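Local atomic coordinates of metal-dependent hydrolase (Lactobacillus plantarum, PDB entry 2F6K), a protein that probably acts as a metal-dependent decarboxylase of the amidohydrolase family, on aminocarboxymuconate semialdehyde or a related substrate. Residues L41-D46 / D273-L278. Numbering follows the deposited sequence.
Sequences LNFMRD and DGSRQL
Phe43 reaches with the far end of its ring to the side chain of Ser275, bridging two helical segments, 41-46 and 273-278, whose axes come no nearer than 11.5 Å. Its CG lies anti to the backbone N (chi1 177°), which carries CZ across the gap to 3.8 Å from Ser275 OG and 3.9 Å from Ser275 CB. The hydroxyl approaches the ring obliquely, whereas the amide nitrogen of Arg276 sits at the ring edge, 4.2 Å from Phe43 CE1. Ser275 OG has its polar partner elsewhere, in a hydrogen bond with the carbonyl oxygen of Ser265, and its contact with the phenyl ring is best read as van der Waals packing. Phe43 and Ser275 are both buried; Ile267 touches both, and Ile49 of strand 49-55 packs on Phe43.

Farther out, Arg276 spans the same gap with a chain extended from CG to NE. Its NH1 donates to the carbonyl oxygen of Asp46 over 2.9 Å. The bond is bent, with an N-H...O angle of 133°, and the donor stands above the carbonyl plane. Asn47 OD1 takes a second, weak bond from the same nitrogen. The carboxylate of Asp46 makes no salt bridge here: its OD2 stays 6.5 Å from Arg276 NH1.

In this TIM-barrel-like fold, the contact joins helix 37-46, next to the second strand of the parallel sheet, to helix 272-284, which follows the eighth. It thus spans the junction between the beginning and end of the barrel, with Ser275 about 10 Å from the bound manganese. The chemistry is divided by depth: a nonpolar ring packs on the buried side, while on the solvent-exposed side a cationic guanidinium grips a main-chain carbonyl by a bent bond, its charge not directly paired with the Asp46 carboxylate.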
ATOM      1  N   LEU A  41      18.087   0.876 -35.915  1.00 30.25           N
ATOM      2  CA  LEU A  41      18.219   1.070 -37.347  1.00 33.22           C
ATOM      3  C   LEU A  41      18.299  -0.248 -38.134  1.00 35.59           C
ATOM      4  O   LEU A  41      17.658  -0.394 -39.179  1.00 36.79           O
ATOM      5  CB  LEU A  41      19.446   1.944 -37.636  1.00 31.77           C
ATOM      6  CG  LEU A  41      19.311   3.418 -37.231  1.00 31.90           C
ATOM      7  CD1 LEU A  41      20.685   4.096 -37.248  1.00 29.07           C
ATOM      8  CD2 LEU A  41      18.330   4.118 -38.176  1.00 28.99           C
ATOM      9  N   ASN A  42      19.084  -1.203 -37.647  1.00 36.95           N
ATOM     10  CA  ASN A  42      19.195  -2.489 -38.327  1.00 37.13           C
ATOM     11  C   ASN A  42      17.851  -3.236 -38.226  1.00 37.78           C
ATOM     12  O   ASN A  42      17.450  -3.951 -39.154  1.00 38.03           O
ATOM     13  CB  ASN A  42      20.318  -3.318 -37.704  1.00 41.50           C
ATOM     14  CG  ASN A  42      20.665  -4.536 -38.526  1.00 42.58           C
ATOM     15  OD1 ASN A  42      21.236  -4.409 -39.600  1.00 48.05           O
ATOM     16  ND2 ASN A  42      20.315  -5.723 -38.031  1.00 37.83           N
ATOM     17  N   PHE A  43      17.150  -3.075 -37.102  1.00 35.13           N
ATOM     18  CA  PHE A  43      15.847  -3.723 -36.954  1.00 34.07           C
ATOM     19  C   PHE A  43      14.885  -3.138 -37.990  1.00 34.77           C
ATOM     20  O   PHE A  43      14.050  -3.850 -38.563  1.00 35.14           O
ATOM     21  CB  PHE A  43      15.261  -3.490 -35.563  1.00 32.92           C
ATOM     22  CG  PHE A  43      13.885  -4.084 -35.376  1.00 31.90           C
ATOM     23  CD1 PHE A  43      13.725  -5.451 -35.141  1.00 34.00           C
ATOM     24  CD2 PHE A  43      12.748  -3.276 -35.418  1.00 32.13           C
ATOM     25  CE1 PHE A  43      12.448  -6.005 -34.945  1.00 33.68           C
ATOM     26  CE2 PHE A  43      11.467  -3.817 -35.224  1.00 31.60           C
ATOM     27  CZ  PHE A  43      11.319  -5.184 -34.986  1.00 33.47           C
HETATM   28  N   MSE A  44      15.001  -1.834 -38.219  1.00 34.82           N
HETATM   29  CA  MSE A  44      14.148  -1.141 -39.179  1.00 36.29           C
HETATM   30  C   MSE A  44      14.373  -1.641 -40.602  1.00 35.49           C
HETATM   31  O   MSE A  44      13.411  -1.858 -41.339  1.00 35.08           O
HETATM   32  CB  MSE A  44      14.389   0.365 -39.097  1.00 36.77           C
HETATM   33  CG  MSE A  44      13.797   1.000 -37.850  1.00 38.20           C
HETATM   34 SE   MSE A  44      14.344   2.844 -37.618  1.00 48.52          SE
HETATM   35  CE  MSE A  44      13.335   3.631 -39.078  1.00 43.81           C
ATOM     36  N   ARG A  45      15.632  -1.820 -40.995  1.00 34.81           N
ATOM     37  CA  ARG A  45      15.915  -2.324 -42.339  1.00 35.64           C
ATOM     38  C   ARG A  45      15.372  -3.746 -42.496  1.00 36.43           C
ATOM     39  O   ARG A  45      14.747  -4.074 -43.509  1.00 35.37           O
ATOM     40  CB  ARG A  45      17.420  -2.321 -42.625  1.00 35.69           C
ATOM     41  CG  ARG A  45      18.052  -0.939 -42.665  1.00 40.13           C
ATOM     42  CD  ARG A  45      19.534  -1.016 -43.019  1.00 45.25           C
ATOM     43  NE  ARG A  45      20.383  -0.401 -42.001  1.00 50.99           N
ATOM     44  CZ  ARG A  45      21.128  -1.088 -41.144  1.00 53.13           C
ATOM     45  NH1 ARG A  45      21.131  -2.408 -41.190  1.00 43.44           N
ATOM     46  NH2 ARG A  45      21.849  -0.461 -40.228  1.00 58.27           N
ATOM     47  N   ASP A  46      15.593  -4.579 -41.484  1.00 37.46           N
ATOM     48  CA  ASP A  46      15.138  -5.968 -41.525  1.00 38.29           C
ATOM     49  C   ASP A  46      13.631  -6.173 -41.416  1.00 37.60           C
ATOM     50  O   ASP A  46      13.145  -7.276 -41.649  1.00 36.98           O
ATOM     51  CB  ASP A  46      15.821  -6.785 -40.425  1.00 36.12           C
ATOM     52  CG  ASP A  46      17.328  -6.837 -40.585  1.00 41.52           C
ATOM     53  OD1 ASP A  46      17.826  -6.660 -41.721  1.00 42.43           O
ATOM     54  OD2 ASP A  46      18.017  -7.069 -39.570  1.00 43.48           O
ATOM     55  N   ASP A 273      13.329 -10.641 -32.070  1.00 33.81           N
ATOM     56  CA  ASP A 273      12.696 -11.731 -32.803  1.00 32.65           C
ATOM     57  C   ASP A 273      11.208 -11.811 -32.490  1.00 29.26           C
ATOM     58  O   ASP A 273      10.398 -12.120 -33.360  1.00 27.93           O
ATOM     59  CB  ASP A 273      13.355 -13.070 -32.467  1.00 38.57           C
ATOM     60  CG  ASP A 273      14.717 -13.219 -33.106  1.00 50.16           C
ATOM     61  OD1 ASP A 273      14.801 -13.137 -34.357  1.00 58.89           O
ATOM     62  OD2 ASP A 273      15.704 -13.419 -32.363  1.00 56.06           O
ATOM     63  N   GLY A 274      10.847 -11.537 -31.245  1.00 28.37           N
ATOM     64  CA  GLY A 274       9.449 -11.590 -30.868  1.00 28.67           C
ATOM     65  C   GLY A 274       8.680 -10.436 -31.493  1.00 32.74           C
ATOM     66  O   GLY A 274       7.507 -10.565 -31.840  1.00 31.81           O
ATOM     67  N   SER A 275       9.342  -9.297 -31.649  1.00 32.52           N
ATOM     68  CA  SER A 275       8.678  -8.144 -32.235  1.00 34.26           C
ATOM     69  C   SER A 275       8.480  -8.360 -33.739  1.00 35.04           C
ATOM     70  O   SER A 275       7.436  -8.002 -34.296  1.00 35.47           O
ATOM     71  CB  SER A 275       9.496  -6.881 -31.979  1.00 36.11           C
ATOM     72  OG  SER A 275       8.738  -5.731 -32.306  1.00 37.92           O
ATOM     73  N   ARG A 276       9.486  -8.948 -34.385  1.00 32.06           N
ATOM     74  CA  ARG A 276       9.423  -9.244 -35.811  1.00 31.34           C
ATOM     75  C   ARG A 276       8.267 -10.212 -36.044  1.00 32.25           C
ATOM     76  O   ARG A 276       7.547 -10.113 -37.033  1.00 31.22           O
ATOM     77  CB  ARG A 276      10.730  -9.885 -36.280  1.00 31.79           C
ATOM     78  CG  ARG A 276      10.677 -10.446 -37.694  1.00 35.92           C
ATOM     79  CD  ARG A 276      11.947 -11.211 -38.038  1.00 38.05           C
ATOM     80  NE  ARG A 276      11.949 -11.732 -39.406  1.00 41.34           N
ATOM     81  CZ  ARG A 276      12.019 -10.974 -40.499  1.00 42.33           C
ATOM     82  NH1 ARG A 276      12.089  -9.653 -40.391  1.00 41.31           N
ATOM     83  NH2 ARG A 276      12.035 -11.534 -41.703  1.00 42.15           N
ATOM     84  N   GLN A 277       8.080 -11.148 -35.123  1.00 32.83           N
ATOM     85  CA  GLN A 277       7.003 -12.106 -35.273  1.00 35.49           C
ATOM     86  C   GLN A 277       5.653 -11.433 -35.068  1.00 31.98           C
ATOM     87  O   GLN A 277       4.677 -11.771 -35.744  1.00 29.25           O
ATOM     88  CB  GLN A 277       7.155 -13.256 -34.280  1.00 39.37           C
ATOM     89  CG  GLN A 277       6.002 -14.246 -34.352  1.00 51.03           C
ATOM     90  CD  GLN A 277       5.902 -15.129 -33.119  1.00 60.64           C
ATOM     91  OE1 GLN A 277       5.715 -14.637 -31.999  1.00 63.13           O
ATOM     92  NE2 GLN A 277       6.026 -16.440 -33.316  1.00 62.87           N
ATOM     93  N   LEU A 278       5.582 -10.489 -34.134  1.00 30.48           N
ATOM     94  CA  LEU A 278       4.320  -9.804 -33.887  1.00 29.68           C
ATOM     95  C   LEU A 278       3.946  -8.953 -35.096  1.00 29.42           C
ATOM     96  O   LEU A 278       2.774  -8.855 -35.453  1.00 24.95           O
ATOM     97  CB  LEU A 278       4.409  -8.929 -32.638  1.00 28.58           C
ATOM     98  CG  LEU A 278       4.408  -9.636 -31.277  1.00 31.70           C
ATOM     99  CD1 LEU A 278       4.572  -8.589 -30.167  1.00 25.36           C
ATOM    100  CD2 LEU A 278       3.109 -10.429 -31.098  1.00 19.67           C
TER